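PDB 4UUL: L-lactate dehydrogenase from Trichomonas vaginalis, which catalyses the NADH-dependent interconversion of pyruvate and L-lactate and is related to malate dehydrogenases. Local coordinates for residues E28-R33 with A254-T259; P131-C136 with K318-E323; I269-G274 with V283-P288. The protein carries 1 engineered substitution. All blocks are in the same frame, centred on the assembly; numbering follows the deposited sequence.

Contact 1 of 3, residues E28-R33 with A254-T259; sequences ELYGDR and AWLFGT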
loop_
_atom_site.group_PDB
_atom_site.type_symbol
_atom_site.label_atom_id
_atom_site.label_comp_id
_atom_site.label_asym_id
_atom_site.label_seq_id
_atom_site.Cartn_x
_atom_site.Cartn_y
_atom_site.Cartn_z
ATOM N N GLU B 28 4.536 6.561 -6.465
ATOM C CA GLU B 28 5.392 6.890 -5.336
ATOM C C GLU B 28 6.880 6.695 -5.605
ATOM O O GLU B 28 7.697 7.335 -4.956
ATOM C CB GLU B 28 5.000 6.056 -4.128
ATOM C CG GLU B 28 6.041 6.024 -3.009
ATOM C CD GLU B 28 6.304 7.389 -2.396
ATOM O OE1 GLU B 28 5.464 8.324 -2.574
ATOM O OE2 GLU B 28 7.356 7.501 -1.709
ATOM N N LEU B 29 7.238 5.841 -6.549
ATOM C CA LEU B 29 8.656 5.526 -6.763
ATOM C C LEU B 29 9.277 6.489 -7.784
ATOM O O LEU B 29 10.310 7.080 -7.511
ATOM C CB LEU B 29 8.766 4.099 -7.255
ATOM C CG LEU B 29 10.190 3.622 -7.531
ATOM C CD1 LEU B 29 11.079 3.731 -6.315
ATOM C CD2 LEU B 29 10.209 2.164 -7.987
ATOM N N TYR B 30 8.652 6.641 -8.943
ATOM C CA TYR B 30 9.224 7.354 -10.090
ATOM C C TYR B 30 8.605 8.741 -10.316
ATOM O O TYR B 30 8.841 9.382 -11.341
ATOM C CB TYR B 30 9.053 6.499 -11.351
ATOM C CG TYR B 30 10.215 5.553 -11.588
ATOM C CD1 TYR B 30 11.363 5.987 -12.195
ATOM C CD2 TYR B 30 10.122 4.219 -11.217
ATOM C CE1 TYR B 30 12.406 5.122 -12.451
ATOM C CE2 TYR B 30 11.182 3.352 -11.419
ATOM C CZ TYR B 30 12.310 3.803 -12.090
ATOM O OH TYR B 30 13.327 2.929 -12.340
ATOM N N GLY B 31 7.818 9.208 -9.360
ATOM C CA GLY B 31 7.327 10.568 -9.467
ATOM C C GLY B 31 6.386 10.770 -10.643
ATOM O O GLY B 31 5.460 9.984 -10.818
ATOM N N ASP B 32 6.606 11.806 -11.433
ATOM C CA ASP B 32 5.734 12.057 -12.564
ATOM C C ASP B 32 5.894 11.063 -13.716
ATOM O O ASP B 32 5.084 11.045 -14.631
ATOM C CB ASP B 32 5.962 13.475 -13.113
ATOM C CG ASP B 32 5.502 14.555 -12.163
ATOM O OD1 ASP B 32 4.806 14.258 -11.183
ATOM O OD2 ASP B 32 5.847 15.711 -12.402
ATOM N N ARG B 33 6.956 10.273 -13.701
ATOM C CA ARG B 33 7.231 9.361 -14.792
ATOM C C ARG B 33 6.328 8.127 -14.715
ATOM O O ARG B 33 6.068 7.623 -13.626
ATOM C CB ARG B 33 8.690 8.943 -14.720
ATOM C CG ARG B 33 9.132 8.090 -15.883
ATOM C CD ARG B 33 10.633 7.854 -15.834
ATOM N NE ARG B 33 11.049 7.011 -16.952
ATOM C CZ ARG B 33 12.222 6.411 -17.036
ATOM N NH1 ARG B 33 13.099 6.568 -16.060
ATOM N NH2 ARG B 33 12.486 5.639 -18.079
ATOM N N ALA B 254 15.560 6.160 -2.908
ATOM C CA ALA B 254 16.831 6.792 -2.571
ATOM C C ALA B 254 17.916 6.424 -3.607
ATOM O O ALA B 254 18.682 7.286 -4.032
ATOM C CB ALA B 254 17.288 6.359 -1.216
ATOM N N TRP B 255 17.977 5.160 -3.988
ATOM C CA TRP B 255 18.956 4.682 -4.963
ATOM C C TRP B 255 18.787 5.355 -6.312
ATOM O O TRP B 255 19.759 5.642 -7.021
ATOM C CB TRP B 255 18.846 3.161 -5.093
ATOM C CG TRP B 255 19.984 2.481 -5.742
ATOM C CD1 TRP B 255 21.184 3.008 -6.121
ATOM C CD2 TRP B 255 20.032 1.082 -6.054
ATOM N NE1 TRP B 255 21.964 2.005 -6.670
ATOM C CE2 TRP B 255 21.301 0.821 -6.602
ATOM C CE3 TRP B 255 19.123 0.030 -5.905
ATOM C CZ2 TRP B 255 21.683 -0.456 -6.992
ATOM C CZ3 TRP B 255 19.491 -1.246 -6.301
ATOM C CH2 TRP B 255 20.776 -1.478 -6.836
ATOM N N LEU B 256 17.541 5.604 -6.703
ATOM C CA LEU B 256 17.265 6.166 -8.001
ATOM C C LEU B 256 17.574 7.663 -8.059
ATOM O O LEU B 256 18.124 8.109 -9.076
ATOM C CB LEU B 256 15.809 5.919 -8.412
ATOM C CG LEU B 256 15.443 4.515 -8.864
ATOM C CD1 LEU B 256 13.934 4.317 -8.899
ATOM C CD2 LEU B 256 16.031 4.190 -10.215
ATOM N N PHE B 257 17.224 8.417 -7.004
ATOM C CA PHE B 257 17.158 9.891 -7.064
ATOM C C PHE B 257 17.959 10.617 -6.006
ATOM O O PHE B 257 18.068 11.846 -6.056
ATOM C CB PHE B 257 15.704 10.380 -7.035
ATOM C CG PHE B 257 14.858 9.754 -8.100
ATOM C CD1 PHE B 257 15.086 10.060 -9.430
ATOM C CD2 PHE B 257 13.873 8.837 -7.783
ATOM C CE1 PHE B 257 14.364 9.470 -10.420
ATOM C CE2 PHE B 257 13.123 8.253 -8.799
ATOM C CZ PHE B 257 13.378 8.579 -10.098
ATOM N N GLY B 258 18.573 9.875 -5.087
ATOM C CA GLY B 258 19.412 10.492 -4.074
ATOM C C GLY B 258 18.763 10.629 -2.724
ATOM O O GLY B 258 17.542 10.632 -2.599
ATOM N N THR B 259 19.598 10.674 -1.697
ATOM C CA THR B 259 19.139 10.881 -0.331
ATOM C C THR B 259 19.161 12.354 0.047
ATOM O O THR B 259 19.773 13.175 -0.650
ATOM C CB THR B 259 20.019 10.067 0.629
ATOM O OG1 THR B 259 21.406 10.362 0.382
ATOM C CG2 THR B 259 19.771 8.594 0.458
#
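L256 reaches from the last turn of helix 242-257 into the angle between L29 and Y30, and its side chain can be followed outward atom by atom. CB leans over the rim of the neighbouring F257 ring. CG is anti to the carbonyl carbon (chi1 -75°), which carries CG toward the loop 28-33. CD1 does most of the touching: it sits over one face of the Y30 ring, 26° off the ring normal, in a CH-pi contact, with Y30 CZ its closest partner at 3.6 Å. The same methyl also meets L29 CD1 at 3.9 Å, the two leucines crossing at about a right angle. CD2 lies further along the phenol, 3.7 Å from Y30 OH.

This loop follows helix 15-25 and leads into strand 35-40, so it belongs to the Rossmann-type NAD-binding domain, whereas helix 242-257 is part of the C-terminal catalytic domain; the contact joins the two domains. Y30 opens a type II' turn that runs to R33, and its side chain also touches A5 and V7 of strand 5-10 and C82 of strand 82-85.

F257 comes in beside L256. Its ring offers an edge to the Y30 face in an offset edge-to-face pair, planes at 87° and centroids 6.0 Å apart, and F257 CZ is 3.9 Å from Y30 CD1. The neighbouring rim atom F257 CE2 approaches the backbone carbonyl L29 O at 3.3 Å, also near the ring plane. Just after F257 the helix ends, G258 taking a positive phi, and T259 pairs with V291. E28 OE2 forms a salt bridge with K253 NZ, one turn back along the helix.

Contact 2 of 3, residues P131-C136 with K318-E323; sequences PDNTNC and KDLFHE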
loop_
_atom_site.group_PDB
_atom_site.type_symbol
_atom_site.label_atom_id
_atom_site.label_comp_id
_atom_site.label_asym_id
_atom_site.label_seq_id
_atom_site.Cartn_x
_atom_site.Cartn_y
_atom_site.Cartn_z
ATOM N N PRO B 131 18.374 -15.638 1.970
ATOM C CA PRO B 131 19.281 -14.746 2.693
ATOM C C PRO B 131 19.829 -13.652 1.762
ATOM O O PRO B 131 20.512 -13.961 0.794
ATOM C CB PRO B 131 20.395 -15.704 3.165
ATOM C CG PRO B 131 20.429 -16.801 2.116
ATOM C CD PRO B 131 19.036 -16.922 1.595
ATOM N N ASP B 132 19.415 -12.408 1.965
ATOM C CA ASP B 132 19.539 -11.394 0.944
ATOM C C ASP B 132 20.987 -11.015 0.608
ATOM O O ASP B 132 21.324 -10.902 -0.567
ATOM C CB ASP B 132 18.653 -10.164 1.201
ATOM C CG ASP B 132 18.933 -9.458 2.481
ATOM O OD1 ASP B 132 19.630 -10.017 3.375
ATOM O OD2 ASP B 132 18.413 -8.352 2.617
ATOM N N ASN B 133 21.878 -10.800 1.589
ATOM C CA ASN B 133 23.221 -10.429 1.227
ATOM C C ASN B 133 23.882 -11.486 0.357
ATOM O O ASN B 133 24.570 -11.166 -0.622
ATOM C CB ASN B 133 24.129 -10.257 2.463
ATOM C CG ASN B 133 23.656 -9.220 3.454
ATOM O OD1 ASN B 133 22.536 -9.312 3.994
ATOM N ND2 ASN B 133 24.537 -8.271 3.776
ATOM N N THR B 134 23.727 -12.742 0.739
ATOM C CA THR B 134 24.379 -13.819 -0.006
ATOM C C THR B 134 23.693 -14.071 -1.353
ATOM O O THR B 134 24.388 -14.226 -2.362
ATOM C CB THR B 134 24.487 -15.071 0.806
ATOM O OG1 THR B 134 25.348 -14.756 1.901
ATOM C CG2 THR B 134 25.058 -16.243 0.014
ATOM N N ASN B 135 22.350 -13.989 -1.392
ATOM C CA ASN B 135 21.680 -14.060 -2.653
ATOM C C ASN B 135 22.152 -12.971 -3.613
ATOM O O ASN B 135 22.319 -13.223 -4.815
ATOM C CB ASN B 135 20.173 -13.937 -2.443
ATOM C CG ASN B 135 19.560 -15.161 -1.764
ATOM O OD1 ASN B 135 20.113 -16.257 -1.781
ATOM N ND2 ASN B 135 18.315 -15.005 -1.317
ATOM N N CYS B 136 22.348 -11.763 -3.069
ATOM C CA CYS B 136 22.812 -10.647 -3.864
ATOM C C CYS B 136 24.213 -10.921 -4.452
ATOM O O CYS B 136 24.477 -10.709 -5.624
ATOM C CB CYS B 136 22.816 -9.384 -3.026
ATOM S SG CYS B 136 23.175 -7.860 -3.931
ATOM N N LYS B 318 33.186 -12.114 8.778
ATOM C CA LYS B 318 33.558 -13.532 8.722
ATOM C C LYS B 318 32.330 -14.382 8.336
ATOM O O LYS B 318 32.400 -15.287 7.501
ATOM C CB LYS B 318 34.136 -13.958 10.096
ATOM C CG LYS B 318 34.550 -15.406 10.150
ATOM C CD LYS B 318 35.248 -15.684 11.509
ATOM C CE LYS B 318 35.698 -17.116 11.722
ATOM N NZ LYS B 318 34.613 -18.058 11.725
ATOM N N ASP B 319 31.176 -14.076 8.933
ATOM C CA ASP B 319 29.926 -14.780 8.650
ATOM C C ASP B 319 29.568 -14.671 7.171
ATOM O O ASP B 319 29.238 -15.684 6.528
ATOM C CB ASP B 319 28.835 -14.169 9.506
ATOM C CG ASP B 319 27.530 -14.816 9.399
ATOM O OD1 ASP B 319 27.466 -16.040 9.272
ATOM O OD2 ASP B 319 26.487 -14.097 9.479
ATOM N N LEU B 320 29.678 -13.482 6.589
ATOM C CA LEU B 320 29.349 -13.322 5.167
ATOM C C LEU B 320 30.272 -14.094 4.268
ATOM O O LEU B 320 29.809 -14.692 3.299
ATOM C CB LEU B 320 29.339 -11.855 4.808
ATOM C CG LEU B 320 28.093 -11.108 5.263
ATOM C CD1 LEU B 320 28.396 -9.617 5.373
ATOM C CD2 LEU B 320 26.959 -11.375 4.324
ATOM N N PHE B 321 31.568 -14.109 4.566
ATOM C CA PHE B 321 32.472 -14.863 3.719
ATOM C C PHE B 321 32.144 -16.357 3.817
ATOM O O PHE B 321 32.257 -17.110 2.843
ATOM C CB PHE B 321 33.956 -14.558 4.062
ATOM C CG PHE B 321 34.433 -13.312 3.370
ATOM C CD1 PHE B 321 34.871 -13.344 2.050
ATOM C CD2 PHE B 321 34.356 -12.088 4.012
ATOM C CE1 PHE B 321 35.262 -12.203 1.367
ATOM C CE2 PHE B 321 34.697 -10.916 3.340
ATOM C CZ PHE B 321 35.176 -10.978 2.041
ATOM N N HIS B 322 31.790 -16.809 5.002
ATOM C CA HIS B 322 31.386 -18.207 5.187
ATOM C C HIS B 322 30.111 -18.546 4.400
ATOM O O HIS B 322 30.045 -19.590 3.754
ATOM C CB HIS B 322 31.211 -18.489 6.659
ATOM C CG HIS B 322 30.910 -19.905 6.926
ATOM N ND1 HIS B 322 31.713 -20.927 6.474
ATOM C CD2 HIS B 322 29.868 -20.490 7.551
ATOM C CE1 HIS B 322 31.176 -22.081 6.806
ATOM N NE2 HIS B 322 30.070 -21.846 7.481
ATOM N N GLU B 323 29.107 -17.691 4.441
ATOM C CA GLU B 323 27.903 -17.963 3.684
ATOM C C GLU B 323 28.193 -18.055 2.181
ATOM O O GLU B 323 27.651 -18.889 1.454
ATOM C CB GLU B 323 26.813 -16.921 3.884
ATOM C CG GLU B 323 26.247 -16.840 5.291
ATOM C CD GLU B 323 24.936 -16.064 5.336
ATOM O OE1 GLU B 323 24.472 -15.543 4.284
ATOM O OE2 GLU B 323 24.340 -15.988 6.404
HETATM O O HOH W 1 27.911 -13.844 1.381
HETATM O O HOH W 2 22.961 -13.275 3.792
#
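T134 and E323 meet where the helix 132-141, whose first turn borders the active site, crosses the long C-terminal helix 307-337. The axes of the two short segments pass 10.0 Å apart at a crossing angle of -51°. T134 OG1 donates to E323 OE1 over 2.7 Å, E323 OE1 accepting through its anti lone pair, the one turned away from OE2. Because OG1 is anti to the carbonyl carbon of its own residue (chi1 -64°), the hydroxyl projects toward helix 307-337.

Two waters widen this link. Water 1 donates both to T134 OG1 at 2.8 Å and to the backbone oxygen L320 O at 2.8 Å, so the hydroxyl gives one bond and receives another. Water 2 accepts from T134 N at 3.2 Å and lies 2.8 Å from E323 OE1, to which it probably donates. The buried carboxylate is gripped at its other oxygen too: E323 OE2 forms a salt bridge with R97 NH2 of helix 97-118, which would favour a charged glutamate.

The apolar half belongs to L320. Its CD2 comes against N133 CB at 3.6 Å, the two side chains crossing at about a right angle. The amide of N133 is held elsewhere, ND2 donating to V284 O and G184 O. P131, preceded by a cis peptide bond, occupies the N-cap position of the helix and brings its CB to 4.2 Å from E323 OE1.

Next to N133, D132 OD1 is hydrogen-bonded in this coenzyme-free chain to ND1 of H186, the predicted proton acceptor. D132 has also been seen to contact NADH in this enzyme, which places the helix crossing beside the cleft between nucleotide-binding and C-terminal domains, where coenzyme site and active site meet in this family.

Contact 3 of 3, residues I269-G274 with V283-P288; sequences IPVPEG and VVFSFP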
loop_
_atom_site.group_PDB
_atom_site.type_symbol
_atom_site.label_atom_id
_atom_site.label_comp_id
_atom_site.label_asym_id
_atom_site.label_seq_id
_atom_site.Cartn_x
_atom_site.Cartn_y
_atom_site.Cartn_z
ATOM N N ILE B 269 25.626 -3.439 0.189
ATOM C CA ILE B 269 26.273 -3.175 -1.095
ATOM C C ILE B 269 27.483 -4.065 -1.225
ATOM O O ILE B 269 28.092 -4.450 -0.231
ATOM C CB ILE B 269 26.657 -1.698 -1.298
ATOM C CG1 ILE B 269 27.495 -1.200 -0.117
ATOM C CG2 ILE B 269 25.435 -0.838 -1.482
ATOM C CD1 ILE B 269 28.199 0.124 -0.394
ATOM N N PRO B 270 27.836 -4.402 -2.471
ATOM C CA PRO B 270 29.161 -5.008 -2.680
ATOM C C PRO B 270 30.198 -4.151 -1.981
ATOM O O PRO B 270 30.232 -2.945 -2.166
ATOM C CB PRO B 270 29.323 -4.926 -4.213
ATOM C CG PRO B 270 27.899 -4.969 -4.716
ATOM C CD PRO B 270 27.164 -4.087 -3.730
ATOM N N VAL B 271 31.066 -4.766 -1.198
ATOM C CA VAL B 271 31.980 -3.976 -0.387
ATOM C C VAL B 271 32.895 -3.163 -1.273
ATOM O O VAL B 271 33.591 -3.734 -2.096
ATOM C CB VAL B 271 32.841 -4.884 0.541
ATOM C CG1 VAL B 271 33.965 -4.124 1.174
ATOM C CG2 VAL B 271 31.969 -5.551 1.610
ATOM N N PRO B 272 32.952 -1.825 -1.089
ATOM C CA PRO B 272 33.894 -1.015 -1.875
ATOM C C PRO B 272 35.327 -1.218 -1.405
ATOM O O PRO B 272 35.604 -1.197 -0.240
ATOM C CB PRO B 272 33.466 0.452 -1.610
ATOM C CG PRO B 272 32.099 0.376 -1.016
ATOM C CD PRO B 272 32.044 -0.977 -0.302
ATOM N N GLU B 273 36.251 -1.379 -2.332
ATOM C CA GLU B 273 37.661 -1.513 -1.984
ATOM C C GLU B 273 38.134 -0.361 -1.115
ATOM O O GLU B 273 38.935 -0.555 -0.176
ATOM C CB GLU B 273 38.547 -1.625 -3.232
ATOM C CG GLU B 273 40.038 -1.954 -2.912
ATOM C CD GLU B 273 40.864 -2.219 -4.160
ATOM O OE1 GLU B 273 40.264 -2.421 -5.240
ATOM O OE2 GLU B 273 42.115 -2.226 -4.059
ATOM N N GLY B 274 37.697 0.846 -1.395
ATOM C CA GLY B 274 38.260 1.921 -0.553
ATOM C C GLY B 274 37.638 2.185 0.816
ATOM O O GLY B 274 37.942 3.199 1.425
ATOM N N VAL B 283 32.109 -9.560 -0.544
ATOM C CA VAL B 283 30.776 -9.895 -0.090
ATOM C C VAL B 283 29.894 -8.643 -0.258
ATOM O O VAL B 283 30.388 -7.577 -0.632
ATOM C CB VAL B 283 30.746 -10.387 1.349
ATOM C CG1 VAL B 283 31.455 -11.731 1.485
ATOM C CG2 VAL B 283 31.331 -9.358 2.310
ATOM N N VAL B 284 28.610 -8.810 0.042
ATOM C CA VAL B 284 27.622 -7.731 0.088
ATOM C C VAL B 284 27.372 -7.481 1.565
ATOM O O VAL B 284 27.022 -8.404 2.310
ATOM C CB VAL B 284 26.368 -8.115 -0.697
ATOM C CG1 VAL B 284 25.232 -7.094 -0.468
ATOM C CG2 VAL B 284 26.689 -8.283 -2.156
ATOM N N PHE B 285 27.554 -6.228 2.006
ATOM C CA PHE B 285 27.662 -5.897 3.427
ATOM C C PHE B 285 26.857 -4.618 3.661
ATOM O O PHE B 285 26.980 -3.676 2.876
ATOM C CB PHE B 285 29.159 -5.679 3.697
ATOM C CG PHE B 285 29.559 -5.573 5.162
ATOM C CD1 PHE B 285 29.405 -4.381 5.890
ATOM C CD2 PHE B 285 30.166 -6.648 5.788
ATOM C CE1 PHE B 285 29.802 -4.303 7.196
ATOM C CE2 PHE B 285 30.561 -6.549 7.106
ATOM C CZ PHE B 285 30.387 -5.410 7.815
ATOM N N SER B 286 26.019 -4.597 4.709
ATOM C CA SER B 286 25.272 -3.391 4.986
ATOM C C SER B 286 26.166 -2.323 5.613
ATOM O O SER B 286 26.900 -2.584 6.582
ATOM C CB SER B 286 24.083 -3.697 5.908
ATOM O OG SER B 286 23.318 -2.516 6.083
ATOM N N PHE B 287 26.169 -1.157 4.982
ATOM C CA PHE B 287 26.926 0.025 5.430
ATOM C C PHE B 287 25.981 1.202 5.615
ATOM O O PHE B 287 24.917 1.240 4.972
ATOM C CB PHE B 287 27.908 0.482 4.351
ATOM C CG PHE B 287 29.162 -0.376 4.188
ATOM C CD1 PHE B 287 30.252 -0.193 4.987
ATOM C CD2 PHE B 287 29.228 -1.351 3.219
ATOM C CE1 PHE B 287 31.405 -0.922 4.836
ATOM C CE2 PHE B 287 30.397 -2.094 3.037
ATOM C CZ PHE B 287 31.480 -1.855 3.826
ATOM N N PRO B 288 26.405 2.188 6.413
ATOM C CA PRO B 288 25.701 3.483 6.371
ATOM C C PRO B 288 25.997 4.179 5.049
ATOM O O PRO B 288 27.183 4.390 4.700
ATOM C CB PRO B 288 26.285 4.237 7.547
ATOM C CG PRO B 288 27.706 3.699 7.651
ATOM C CD PRO B 288 27.635 2.212 7.218
#
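I269, V271 and F287 bury the most surface here, and they do so around the place where strand 265-270 leaves its neighbour 284-291. I269 is paired with F285 as an antiparallel hydrogen-bonded pair: I269 N donates to F285 O at 3.0 Å, nearly straight at 169°, and F285 N returns a bond to I269 O at 2.9 Å. In both, the donor stands above the plane of the accepting carbonyl. The next pair, P270 with V284, is non-hydrogen-bonded, a place where a missing N-H costs this ladder nothing.

The side chain of I269 turns to the same face as that of F285. CG1 is lodged between the backbone N and the carbonyl carbon (chi1 53°), the crowded position, and this puts CG1 3.8 Å from F287 CD2; the two side chains cross at about a right angle.

Although V271 lies beyond the end of its strand, it extends the ladder by one more bond, V271 N to V283 O at 2.9 Å, with the donor nearly in line with the C=O bond. Its CG2 methyl lies 3.4 Å from that same V283 O and also meets F285 CB at 3.5 Å, V283 CG2 at 3.9 Å, and, at the edge of the ring and near its plane, F287 CE2.

F287 completes the cluster. P272 meets it tip to tip, CD to CE2 at 3.9 Å, while F285 CD1 covers the rim of one ring face. V299 of strand 297-299 packs against I269, P272 and F287 alike, and F285 reaches T316 and L320 of helix 307-337. Three antiparallel strands in sequential order, 265-270, 284-291 and 297-299, make this a beta meander, here in the C-terminal domain of the lactate/malate dehydrogenase fold.

From the N terminus, residues 28-33 come first, in the nucleotide-binding domain, and wait until 254-259 to close contact 1. Before that happens, 131-136 has opened contact 2, which closes only at 318-323; the two long loops therefore cross, and both tie the nucleotide-binding half to the C-terminal half, on opposite sides of the chain's centre. Contact 3 is short-range, made within the C-terminal domain. It begins after contact 1 has closed, strand 265-270 following helix 242-257, and is nested inside the loop of contact 2. Contacts 2 and 3 touch through N133 and V284 and through F321 and V283, whereas contact 1 touches neither.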